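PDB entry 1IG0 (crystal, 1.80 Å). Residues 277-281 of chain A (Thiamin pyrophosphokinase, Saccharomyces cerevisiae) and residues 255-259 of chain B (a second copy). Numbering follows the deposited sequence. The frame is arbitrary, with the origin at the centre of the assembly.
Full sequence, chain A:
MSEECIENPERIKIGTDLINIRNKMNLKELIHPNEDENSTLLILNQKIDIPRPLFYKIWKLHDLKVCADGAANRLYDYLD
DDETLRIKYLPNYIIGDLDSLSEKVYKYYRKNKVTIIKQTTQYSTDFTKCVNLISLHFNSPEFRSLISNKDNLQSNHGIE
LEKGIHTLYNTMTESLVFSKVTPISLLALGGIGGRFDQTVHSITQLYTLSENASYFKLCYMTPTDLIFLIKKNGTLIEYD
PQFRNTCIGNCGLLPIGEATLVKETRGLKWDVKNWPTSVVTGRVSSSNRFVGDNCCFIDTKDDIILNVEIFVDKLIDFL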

# COMPACT_ATOMS: atom_id res chain seq x y z
N THR A 277 7.73 -5.50 -16.87
CA THR A 277 7.49 -4.80 -15.62
C THR A 277 7.25 -5.79 -14.48
O THR A 277 6.54 -6.78 -14.64
CB THR A 277 6.29 -3.84 -15.73
OG1 THR A 277 6.13 -3.11 -14.51
CG2 THR A 277 5.02 -4.61 -16.02
N SER A 278 7.86 -5.51 -13.33
CA SER A 278 7.73 -6.38 -12.17
C SER A 278 8.13 -5.67 -10.89
O SER A 278 9.09 -4.90 -10.87
CB SER A 278 8.59 -7.63 -12.35
OG SER A 278 8.71 -8.34 -11.13
N VAL A 279 7.39 -5.94 -9.82
CA VAL A 279 7.68 -5.36 -8.51
C VAL A 279 8.98 -5.96 -7.97
O VAL A 279 9.73 -5.30 -7.25
CB VAL A 279 6.53 -5.64 -7.52
CG1 VAL A 279 6.97 -5.31 -6.10
CG2 VAL A 279 5.32 -4.81 -7.89
N VAL A 280 9.23 -7.21 -8.34
CA VAL A 280 10.43 -7.91 -7.89
C VAL A 280 11.71 -7.36 -8.51
O VAL A 280 12.73 -7.27 -7.83
CB VAL A 280 10.32 -9.42 -8.21
CG1 VAL A 280 11.56 -10.15 -7.71
CG2 VAL A 280 9.07 -10.00 -7.56
N THR A 281 11.66 -7.01 -9.79
CA THR A 281 12.83 -6.47 -10.47
C THR A 281 12.95 -4.97 -10.27
O THR A 281 13.98 -4.37 -10.59
CB THR A 281 12.80 -6.76 -11.98
OG1 THR A 281 11.65 -6.14 -12.56
CG2 THR A 281 12.75 -8.26 -12.24
N PRO B 255 2.59 -11.78 -0.73
CA PRO B 255 3.35 -12.12 -1.94
C PRO B 255 3.20 -11.01 -2.97
O PRO B 255 2.71 -11.24 -4.08
CB PRO B 255 2.71 -13.43 -2.38
CG PRO B 255 1.27 -13.18 -2.07
CD PRO B 255 1.34 -12.56 -0.68
N ILE B 256 3.60 -9.80 -2.59
CA ILE B 256 3.50 -8.64 -3.47
C ILE B 256 4.50 -8.75 -4.62
O ILE B 256 5.69 -8.96 -4.40
CB ILE B 256 3.78 -7.34 -2.68
CG1 ILE B 256 2.96 -7.33 -1.39
CG2 ILE B 256 3.43 -6.13 -3.54
CD1 ILE B 256 3.27 -6.16 -0.47
N GLY B 257 4.01 -8.62 -5.85
CA GLY B 257 4.90 -8.69 -6.99
C GLY B 257 5.05 -10.05 -7.65
O GLY B 257 5.27 -10.14 -8.86
N GLU B 258 4.94 -11.12 -6.87
CA GLU B 258 5.07 -12.46 -7.44
C GLU B 258 4.48 -13.54 -6.54
O GLU B 258 4.72 -13.56 -5.34
CB GLU B 258 6.54 -12.75 -7.76
CG GLU B 258 7.25 -13.73 -6.83
CD GLU B 258 8.69 -13.98 -7.26
OE1 GLU B 258 8.95 -14.04 -8.48
OE2 GLU B 258 9.57 -14.12 -6.38
N ALA B 259 3.69 -14.42 -7.14
CA ALA B 259 3.06 -15.51 -6.41
C ALA B 259 4.13 -16.50 -5.97
O ALA B 259 5.22 -16.55 -6.55
CB ALA B 259 2.05 -16.22 -7.30
O HOH W 1 5.40 -7.86 -10.10

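The two stretches meet over a small area, about 198 Å² summed over both sides, and neither direct hydrogen bonds nor salt bridges join them. The contact rests on van der Waals packing and one bridging water, with the backbones closest where the CA atoms of V279(A) and G257(B) lie 4.6 Å apart. T277(A), at the start of the chain A segment, takes no part. S278(A) touches the partner only at the margin, its OG lying 4.5 Å from O of G257(B), beyond hydrogen-bonding range. Within its own chain the same hydroxyl receives a weak hydrogen bond from the backbone, V280(A) N to S278(A) OG at 3.1 Å, where the chain turns into helical backbone angles.

V279(A) sits at the centre of the packing. Its CA-to-CB bond points toward chain B, and its CB rests 3.5 Å from CA of G257(B). So close an approach depends on the glycine: an ideal CB on G257(B) would come within 2.8 Å of V279(A) CB. The positive phi of G257(B), 94° with psi -32°, independently calls for glycine, because a CB would also be jammed against the preceding carbonyl oxygen. Nearby, V279(A) CG1 makes an apolar contact with I256(B) CG2 at 4.4 Å. The backbone of V279(A) contributes the polar link: its N donates to water 1 at 2.8 Å, and that water donates in turn to O of G257(B) at 2.6 Å, satisfying two buried-residue backbone groups across the gap.

V280(A) also directs its CA-to-CB bond toward chain B. Its CG2 packs 3.7 Å from CB of E258(B), with the carboxylate carbon CD of E258(B) also near at 4.0 Å, a purely van der Waals contact, and 4.0 Å from O of G257(B). T281(A) lies out of reach, its OG1 instead donating a weak hydrogen bond to S278(A) O at 3.3 Å.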